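Local coordinates for protein inulin fructotransferase (Bacillus sp. snu-7, PDB 2INV) that converts inulin into a cyclic difructose anhydride by intramolecular fructosyl transfer, acting as a fructan lyase built on a right-handed parallel beta-helix, at residues 195-200 with 218-223; 185-190 with 207-212; 20-25 with 38-43. All coordinates share one frame; numbering follows the deposited sequence.

Interaction 1: residues 195-200 with 218-223; sequences LRVNDN and TIVSGN
Successive coils of the right-handed parallel beta-helix meet here, strand 196-198 beside strand 219-221 with axes 4.8 Å apart. The pairing is in register and parallel. Ile-219 N donates almost straight to Leu-195 O (2.9 Å), and Val-197 N donates in the same way to Ile-219 O. At the C-terminal end of the pairing the amide of Asn-223 adds its own bonds. Its ND2 donates to Val-197 O at 2.8 Å from above that carbonyl plane, while Ser-221 N reaches the same oxygen in the plane. Its OD1 accepts from Asn-200 N and, at 2.8 Å, from Asn-200 ND2. Bonds at both ends thus fix the rotation of this buried amide. The Asn-200 and Asn-223 side chains both have CG anti to the carbonyl carbon, and they lie side by side with amide planes 7° apart. This is a row of hydrogen-bonded asparagines at a turn of the beta-helix, and it runs on: Asn-200 ND2 also bonds Ile-175 O, and Asn-247 OD1 bonds Asn-223 N. On the inner face Val-197 CB packs on Val-220 CG2 at 4.2 Å. The face of Arg-196 and Asn-198 looks to the trimer interface. There Arg-196 NH1 pairs with Asp-199 of the second subunit in an intersubunit salt bridge. At the turn one water donates to Asp-199 OD1 at 2.6 Å, an oxygen also held by Arg-196 of the third subunit, and to Gly-222 O at 2.7 Å.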
loop_
_atom_site.group_PDB
_atom_site.type_symbol
_atom_site.label_atom_id
_atom_site.label_comp_id
_atom_site.label_asym_id
_atom_site.label_seq_id
_atom_site.Cartn_x
_atom_site.Cartn_y
_atom_site.Cartn_z
ATOM N N LEU A 195 2.324 8.576 12.111
ATOM C CA LEU A 195 0.951 8.674 11.651
ATOM C C LEU A 195 0.748 7.894 10.376
ATOM O O LEU A 195 1.656 7.749 9.553
ATOM C CB LEU A 195 0.560 10.129 11.375
ATOM C CG LEU A 195 -0.733 10.301 10.558
ATOM C CD1 LEU A 195 -1.935 9.940 11.412
ATOM C CD2 LEU A 195 -0.842 11.730 10.063
ATOM N N ARG A 196 -0.460 7.383 10.219
ATOM C CA ARG A 196 -0.775 6.662 9.020
ATOM C C ARG A 196 -2.092 7.105 8.446
ATOM O O ARG A 196 -3.137 7.065 9.106
ATOM C CB ARG A 196 -0.812 5.175 9.268
ATOM C CG ARG A 196 0.439 4.497 8.780
ATOM C CD ARG A 196 0.361 3.067 9.140
ATOM N NE ARG A 196 0.219 2.937 10.580
ATOM C CZ ARG A 196 -0.297 1.868 11.173
ATOM N NH1 ARG A 196 -0.723 0.841 10.443
ATOM N NH2 ARG A 196 -0.374 1.817 12.493
ATOM N N VAL A 197 -2.003 7.545 7.203
ATOM C CA VAL A 197 -3.127 8.020 6.438
ATOM C C VAL A 197 -3.041 7.163 5.183
ATOM O O VAL A 197 -2.238 7.430 4.298
ATOM C CB VAL A 197 -2.922 9.512 6.120
ATOM C CG1 VAL A 197 -4.024 10.026 5.228
ATOM C CG2 VAL A 197 -2.867 10.314 7.415
ATOM N N ASN A 198 -3.860 6.119 5.121
ATOM C CA ASN A 198 -3.835 5.194 3.988
ATOM C C ASN A 198 -5.208 4.628 3.630
ATOM O O ASN A 198 -6.071 4.474 4.497
ATOM C CB ASN A 198 -2.904 4.020 4.308
ATOM C CG ASN A 198 -3.498 3.083 5.338
ATOM O OD1 ASN A 198 -3.714 3.471 6.491
ATOM N ND2 ASN A 198 -3.780 1.845 4.927
ATOM N N ASP A 199 -5.390 4.318 2.348
ATOM C CA ASP A 199 -6.630 3.733 1.846
ATOM C C ASP A 199 -7.862 4.626 2.073
ATOM O O ASP A 199 -8.919 4.134 2.470
ATOM C CB ASP A 199 -6.854 2.374 2.517
ATOM C CG ASP A 199 -7.656 1.418 1.659
ATOM O OD1 ASP A 199 -7.729 1.633 0.433
ATOM O OD2 ASP A 199 -8.210 0.445 2.212
ATOM N N ASN A 200 -7.733 5.929 1.820
ATOM C CA ASN A 200 -8.857 6.852 1.994
ATOM C C ASN A 200 -9.278 7.540 0.705
ATOM O O ASN A 200 -8.525 7.571 -0.270
ATOM C CB ASN A 200 -8.539 7.949 3.028
ATOM C CG ASN A 200 -8.011 7.400 4.328
ATOM O OD1 ASN A 200 -8.916 6.998 5.217
ATOM N ND2 ASN A 200 -6.796 7.345 4.539
ATOM N N THR A 218 6.026 9.531 9.166
ATOM C CA THR A 218 4.618 9.432 8.848
ATOM C C THR A 218 4.485 8.773 7.482
ATOM O O THR A 218 5.389 8.861 6.655
ATOM C CB THR A 218 3.980 10.833 8.830
ATOM O OG1 THR A 218 4.027 11.391 10.152
ATOM C CG2 THR A 218 2.538 10.760 8.364
ATOM N N ILE A 219 3.362 8.102 7.258
ATOM C CA ILE A 219 3.111 7.437 5.988
ATOM C C ILE A 219 1.774 7.865 5.424
ATOM O O ILE A 219 0.758 7.838 6.121
ATOM C CB ILE A 219 3.078 5.897 6.126
ATOM C CG1 ILE A 219 4.448 5.361 6.554
ATOM C CG2 ILE A 219 2.655 5.278 4.803
ATOM C CD1 ILE A 219 4.454 3.875 6.813
ATOM N N VAL A 220 1.788 8.265 4.160
ATOM C CA VAL A 220 0.582 8.679 3.468
ATOM C C VAL A 220 0.611 7.922 2.150
ATOM O O VAL A 220 1.315 8.312 1.218
ATOM C CB VAL A 220 0.573 10.202 3.200
ATOM C CG1 VAL A 220 -0.721 10.604 2.502
ATOM C CG2 VAL A 220 0.712 10.971 4.507
ATOM N N SER A 221 -0.140 6.828 2.088
ATOM C CA SER A 221 -0.171 5.999 0.892
ATOM C C SER A 221 -1.541 5.416 0.571
ATOM O O SER A 221 -2.444 5.425 1.410
ATOM C CB SER A 221 0.835 4.856 1.037
ATOM O OG SER A 221 0.417 3.945 2.019
ATOM N N GLY A 222 -1.666 4.885 -0.644
ATOM C CA GLY A 222 -2.909 4.272 -1.088
ATOM C C GLY A 222 -4.157 5.139 -1.051
ATOM O O GLY A 222 -5.274 4.615 -1.047
ATOM N N ASN A 223 -3.982 6.459 -1.053
ATOM C CA ASN A 223 -5.120 7.374 -1.005
ATOM C C ASN A 223 -5.515 7.996 -2.348
ATOM O O ASN A 223 -4.692 8.129 -3.256
ATOM C CB ASN A 223 -4.850 8.515 -0.018
ATOM C CG ASN A 223 -4.459 8.023 1.362
ATOM O OD1 ASN A 223 -5.442 7.556 2.124
ATOM N ND2 ASN A 223 -3.285 8.056 1.740
HETATM O O HOH W 1 -5.557 1.894 -1.027
#

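Interaction 2: residues 185-190 with 207-212; sequences HALIVR and NCVELT
Backbone bonds join strand 187-189 to strand 207-211 in parallel. Glu-210 N donates to Leu-187 O, and Val-189 N donates to Glu-210 O at 2.8 Å, nearly straight. The chain turns a corner at Ala-186. There Ala-186 N reaches Asn-207 O and Leu-187 N reaches Cys-208 O, so two consecutive amides are held by two consecutive carbonyls.

The main polar side-chain contact is a His-carboxylate bond. His-185 ND1 donates to the syn lone pair of Glu-210 OE1 at 2.7 Å, and the N-H...O angle is 170°. The oxygen sits close to the ring plane, and the carboxylate is turned only 23° from the ring. This carboxylate would probably favour a positively charged imidazole. The Asn-207 side chain lies along one face of the ring. Ile-188 CG1 runs alongside Glu-210 and meets OE1 at 3.6 Å.

Water adds further links. One lies 2.7 Å from Glu-210 OE1 and also near Leu-187 O. Another accepts from Arg-190 NH1 and lies 2.7 Å from Thr-212 OG1.

Apolar contacts fill the other face. Leu-187 CD2 touches Val-209 CG2 at 4.1 Å, and Val-189 CB meets Leu-211 CD2 at the same distance. Aliphatic side chains in rows inside, with a mixed, largely polar outer face here, fit a parallel beta-helix of the pectate lyase-like kind.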
loop_
_atom_site.group_PDB
_atom_site.type_symbol
_atom_site.label_atom_id
_atom_site.label_comp_id
_atom_site.label_asym_id
_atom_site.label_seq_id
_atom_site.Cartn_x
_atom_site.Cartn_y
_atom_site.Cartn_z
ATOM N N HIS A 185 -11.840 21.794 4.948
ATOM C CA HIS A 185 -10.626 21.117 5.385
ATOM C C HIS A 185 -11.084 19.716 5.762
ATOM O O HIS A 185 -11.894 19.550 6.672
ATOM C CB HIS A 185 -10.020 21.798 6.614
ATOM C CG HIS A 185 -9.585 23.209 6.380
ATOM N ND1 HIS A 185 -8.315 23.542 5.962
ATOM C CD2 HIS A 185 -10.260 24.376 6.503
ATOM C CE1 HIS A 185 -8.226 24.854 5.838
ATOM N NE2 HIS A 185 -9.392 25.383 6.160
ATOM N N ALA A 186 -10.588 18.705 5.062
ATOM C CA ALA A 186 -10.997 17.341 5.367
ATOM C C ALA A 186 -10.283 16.844 6.611
ATOM O O ALA A 186 -10.896 16.615 7.654
ATOM C CB ALA A 186 -10.685 16.430 4.192
ATOM N N LEU A 187 -8.969 16.705 6.495
ATOM C CA LEU A 187 -8.148 16.211 7.593
ATOM C C LEU A 187 -6.941 17.093 7.921
ATOM O O LEU A 187 -6.183 17.484 7.032
ATOM C CB LEU A 187 -7.652 14.807 7.253
ATOM C CG LEU A 187 -6.676 14.175 8.238
ATOM C CD1 LEU A 187 -7.427 13.734 9.473
ATOM C CD2 LEU A 187 -5.992 12.986 7.583
ATOM N N ILE A 188 -6.767 17.388 9.205
ATOM C CA ILE A 188 -5.646 18.195 9.672
ATOM C C ILE A 188 -4.970 17.473 10.836
ATOM O O ILE A 188 -5.639 17.033 11.767
ATOM C CB ILE A 188 -6.110 19.588 10.169
ATOM C CG1 ILE A 188 -6.667 20.410 9.006
ATOM C CG2 ILE A 188 -4.945 20.322 10.826
ATOM C CD1 ILE A 188 -7.224 21.758 9.413
ATOM N N VAL A 189 -3.649 17.334 10.777
ATOM C CA VAL A 189 -2.911 16.669 11.849
ATOM C C VAL A 189 -1.564 17.334 12.127
ATOM O O VAL A 189 -0.607 17.189 11.369
ATOM C CB VAL A 189 -2.669 15.177 11.540
ATOM C CG1 VAL A 189 -2.018 14.507 12.738
ATOM C CG2 VAL A 189 -3.985 14.488 11.210
ATOM N N ARG A 190 -1.524 18.048 13.245
ATOM C CA ARG A 190 -0.362 18.781 13.713
ATOM C C ARG A 190 0.501 17.922 14.627
ATOM O O ARG A 190 -0.016 17.174 15.438
ATOM C CB ARG A 190 -0.864 20.018 14.459
ATOM C CG ARG A 190 0.179 21.066 14.728
ATOM C CD ARG A 190 -0.469 22.353 15.120
ATOM N NE ARG A 190 0.441 23.468 14.896
ATOM C CZ ARG A 190 0.357 24.310 13.874
ATOM N NH1 ARG A 190 -0.606 24.160 12.984
ATOM N NH2 ARG A 190 1.240 25.290 13.747
ATOM N N ASN A 207 -9.400 21.504 1.093
ATOM C CA ASN A 207 -8.088 20.976 1.439
ATOM C C ASN A 207 -8.298 19.520 1.831
ATOM O O ASN A 207 -9.300 19.189 2.455
ATOM C CB ASN A 207 -7.495 21.731 2.630
ATOM C CG ASN A 207 -7.371 23.218 2.378
ATOM O OD1 ASN A 207 -8.366 23.940 2.369
ATOM N ND2 ASN A 207 -6.144 23.686 2.168
ATOM N N CYS A 208 -7.355 18.652 1.484
ATOM C CA CYS A 208 -7.486 17.237 1.808
ATOM C C CYS A 208 -6.697 16.804 3.055
ATOM O O CYS A 208 -7.302 16.462 4.076
ATOM C CB CYS A 208 -7.098 16.397 0.583
ATOM S SG CYS A 208 -8.200 16.682 -0.828
ATOM N N VAL A 209 -5.368 16.788 2.977
ATOM C CA VAL A 209 -4.571 16.394 4.134
ATOM C C VAL A 209 -3.520 17.445 4.483
ATOM O O VAL A 209 -2.652 17.778 3.678
ATOM C CB VAL A 209 -3.876 15.036 3.919
ATOM C CG1 VAL A 209 -3.008 14.706 5.130
ATOM C CG2 VAL A 209 -4.911 13.948 3.713
ATOM N N GLU A 210 -3.605 17.946 5.711
ATOM C CA GLU A 210 -2.694 18.977 6.203
ATOM C C GLU A 210 -1.885 18.544 7.428
ATOM O O GLU A 210 -2.406 18.494 8.548
ATOM C CB GLU A 210 -3.486 20.246 6.540
ATOM C CG GLU A 210 -4.120 20.914 5.329
ATOM C CD GLU A 210 -5.058 22.043 5.716
ATOM O OE1 GLU A 210 -6.287 21.803 5.754
ATOM O OE2 GLU A 210 -4.574 23.166 6.001
ATOM N N LEU A 211 -0.608 18.239 7.207
ATOM C CA LEU A 211 0.289 17.826 8.281
ATOM C C LEU A 211 1.117 19.042 8.671
ATOM O O LEU A 211 2.206 19.287 8.140
ATOM C CB LEU A 211 1.187 16.700 7.796
ATOM C CG LEU A 211 0.376 15.634 7.063
ATOM C CD1 LEU A 211 1.299 14.573 6.491
ATOM C CD2 LEU A 211 -0.643 15.025 8.011
ATOM N N THR A 212 0.570 19.806 9.608
ATOM C CA THR A 212 1.176 21.040 10.077
ATOM C C THR A 212 2.076 20.905 11.299
ATOM O O THR A 212 2.223 19.825 11.861
ATOM C CB THR A 212 0.067 22.053 10.380
ATOM O OG1 THR A 212 -0.811 21.505 11.374
ATOM C CG2 THR A 212 -0.739 22.332 9.117
HETATM O O HOH W 2 -7.487 19.454 5.158
HETATM O O HOH W 3 2.056 16.963 11.252
HETATM O O HOH W 4 -2.892 22.770 12.422
#

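Interaction 3: residues 20-25 with 38-43; sequences WRIKAH and INDIIA
The loop 20-25 lies against helix 30-48, the helix that packs on the first strands of the beta-helix at its N-terminal end. Trp-20 carries most of the contact. Its CG is anti to the backbone N (chi1 175°), and chi2 of -85° turns the indole broadside to Ile-41. Ile-41 CG1 then sits over the five-membered ring, 3.6 Å from its centroid and 9° off the normal, a CH-pi contact. Ile-41 has CG1 anti to the carbonyl carbon and slides past the indole in the opposite direction. The edge of the same indole meets the helix through a polar bond. NE1 donates to the anti lone pair of Asp-40 OD2 at 3.0 Å, somewhat bent. Asp-40 has CG anti to its own backbone N, which brings OD2 to the indole edge. An alanine in place of Trp-20 would remove both the cover over Ile-41 and the NE1 bond, and would probably loosen the loop on the helix. Tyr-15 packs edge-to-face with the indole. Ile-22, with CG1 anti to its carbonyl carbon, runs past Asp-40 in the opposite direction. Its CG1 meets Asp-40 CB at 3.9 Å, and its CG2 meets Asp-40 CG at 4.0 Å. A second link runs through water, which accepts from Lys-23 N at 2.8 Å and donates to Asp-40 OD2 at 2.7 Å.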
loop_
_atom_site.group_PDB
_atom_site.type_symbol
_atom_site.label_atom_id
_atom_site.label_comp_id
_atom_site.label_asym_id
_atom_site.label_seq_id
_atom_site.Cartn_x
_atom_site.Cartn_y
_atom_site.Cartn_z
ATOM N N TRP A 20 -27.309 4.162 21.981
ATOM C CA TRP A 20 -26.941 4.900 23.167
ATOM C C TRP A 20 -27.715 6.183 23.458
ATOM O O TRP A 20 -27.584 7.181 22.742
ATOM C CB TRP A 20 -25.439 5.156 23.091
ATOM C CG TRP A 20 -24.940 5.995 24.173
ATOM C CD1 TRP A 20 -24.933 7.352 24.211
ATOM C CD2 TRP A 20 -24.385 5.549 25.406
ATOM N NE1 TRP A 20 -24.407 7.787 25.397
ATOM C CE2 TRP A 20 -24.063 6.699 26.154
ATOM C CE3 TRP A 20 -24.137 4.284 25.958
ATOM C CZ2 TRP A 20 -23.492 6.630 27.424
ATOM C CZ3 TRP A 20 -23.570 4.210 27.225
ATOM C CH2 TRP A 20 -23.255 5.381 27.945
ATOM N N ARG A 21 -28.499 6.161 24.534
ATOM C CA ARG A 21 -29.300 7.323 24.906
ATOM C C ARG A 21 -28.554 8.269 25.835
ATOM O O ARG A 21 -27.776 7.838 26.700
ATOM C CB ARG A 21 -30.603 6.884 25.580
ATOM C CG ARG A 21 -30.447 6.181 26.925
ATOM C CD ARG A 21 -31.797 5.921 27.582
ATOM N NE ARG A 21 -31.658 5.206 28.847
ATOM C CZ ARG A 21 -32.685 4.822 29.602
ATOM N NH1 ARG A 21 -33.935 5.079 29.219
ATOM N NH2 ARG A 21 -32.468 4.175 30.742
ATOM N N ILE A 22 -28.789 9.563 25.641
ATOM C CA ILE A 22 -28.175 10.581 26.474
ATOM C C ILE A 22 -29.200 10.814 27.572
ATOM O O ILE A 22 -30.266 11.392 27.349
ATOM C CB ILE A 22 -27.915 11.851 25.663
ATOM C CG1 ILE A 22 -26.962 11.507 24.518
ATOM C CG2 ILE A 22 -27.318 12.936 26.551
ATOM C CD1 ILE A 22 -26.741 12.612 23.519
ATOM N N LYS A 23 -28.862 10.316 28.752
ATOM C CA LYS A 23 -29.720 10.372 29.916
ATOM C C LYS A 23 -30.449 11.694 30.157
ATOM O O LYS A 23 -31.669 11.701 30.341
ATOM C CB LYS A 23 -28.918 9.989 31.152
ATOM C CG LYS A 23 -28.788 8.489 31.321
ATOM C CD LYS A 23 -27.922 8.141 32.514
ATOM C CE LYS A 23 -27.880 6.652 32.771
ATOM N NZ LYS A 23 -29.101 6.164 33.460
ATOM N N ALA A 24 -29.729 12.813 30.149
ATOM C CA ALA A 24 -30.379 14.101 30.385
ATOM C C ALA A 24 -31.136 14.576 29.154
ATOM O O ALA A 24 -32.092 15.348 29.272
ATOM C CB ALA A 24 -29.353 15.148 30.808
ATOM N N HIS A 25 -30.725 14.106 27.976
ATOM C CA HIS A 25 -31.402 14.494 26.737
ATOM C C HIS A 25 -31.753 13.308 25.832
ATOM O O HIS A 25 -31.089 13.057 24.821
ATOM C CB HIS A 25 -30.558 15.509 25.970
ATOM C CG HIS A 25 -30.131 16.670 26.805
ATOM N ND1 HIS A 25 -29.242 16.539 27.848
ATOM C CD2 HIS A 25 -30.508 17.972 26.793
ATOM C CE1 HIS A 25 -29.088 17.705 28.444
ATOM N NE2 HIS A 25 -29.846 18.593 27.825
ATOM N N ILE A 38 -21.793 11.219 20.619
ATOM C CA ILE A 38 -20.422 10.773 20.804
ATOM C C ILE A 38 -19.780 11.465 22.003
ATOM O O ILE A 38 -19.052 10.832 22.766
ATOM C CB ILE A 38 -19.580 11.009 19.538
ATOM C CG1 ILE A 38 -20.217 10.257 18.368
ATOM C CG2 ILE A 38 -18.157 10.523 19.757
ATOM C CD1 ILE A 38 -19.523 10.463 17.039
ATOM N N ASN A 39 -20.047 12.754 22.190
ATOM C CA ASN A 39 -19.464 13.427 23.342
ATOM C C ASN A 39 -19.958 12.772 24.635
ATOM O O ASN A 39 -19.192 12.640 25.591
ATOM C CB ASN A 39 -19.790 14.923 23.341
ATOM C CG ASN A 39 -18.871 15.721 22.423
ATOM O OD1 ASN A 39 -17.680 15.428 22.312
ATOM N ND2 ASN A 39 -19.422 16.742 21.769
ATOM N N ASP A 40 -21.218 12.335 24.667
ATOM C CA ASP A 40 -21.724 11.687 25.874
ATOM C C ASP A 40 -21.083 10.314 26.026
ATOM O O ASP A 40 -20.868 9.858 27.150
ATOM C CB ASP A 40 -23.250 11.542 25.855
ATOM C CG ASP A 40 -23.814 11.150 27.217
ATOM O OD1 ASP A 40 -23.678 11.940 28.175
ATOM O OD2 ASP A 40 -24.394 10.052 27.332
ATOM N N ILE A 41 -20.779 9.649 24.911
ATOM C CA ILE A 41 -20.136 8.343 25.010
ATOM C C ILE A 41 -18.728 8.516 25.570
ATOM O O ILE A 41 -18.331 7.806 26.482
ATOM C CB ILE A 41 -20.049 7.620 23.646
ATOM C CG1 ILE A 41 -21.436 7.121 23.229
ATOM C CG2 ILE A 41 -19.090 6.444 23.751
ATOM C CD1 ILE A 41 -21.524 6.684 21.783
ATOM N N ILE A 42 -17.976 9.467 25.027
ATOM C CA ILE A 42 -16.619 9.708 25.511
ATOM C C ILE A 42 -16.677 10.067 26.990
ATOM O O ILE A 42 -15.772 9.727 27.754
ATOM C CB ILE A 42 -15.921 10.860 24.757
ATOM C CG1 ILE A 42 -15.710 10.471 23.295
ATOM C CG2 ILE A 42 -14.567 11.163 25.409
ATOM C CD1 ILE A 42 -15.194 11.599 22.421
ATOM N N ALA A 43 -17.746 10.750 27.393
ATOM C CA ALA A 43 -17.908 11.133 28.785
ATOM C C ALA A 43 -18.105 9.878 29.630
ATOM O O ALA A 43 -17.672 9.828 30.775
ATOM C CB ALA A 43 -19.099 12.077 28.937
HETATM O O HOH W 5 -26.175 9.632 29.362
#

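Interactions 1 and 2 are parts of the same two neighbouring coils, and their segments alternate along the chain. Their centres are 12 Å apart and they meet in the core, where Leu-195 CD2 lies 3.9 Å from Leu-211 CD2. Bound ligands come closer to interaction 1. The Ser-221 side chain is about 4 Å from a phosphonate. The side chains of Thr-218 and, in interaction 2, Cys-208 are each about 8 Å from a bound fructose, too far for contact. Thr-218 OG1 also bonds the backbone oxygen of Gln-216, a sugar-pocket residue. Interaction 3 stands apart at the N-terminal end. Its centre is 31 Å from that of interaction 1 and 28 Å from that of interaction 2.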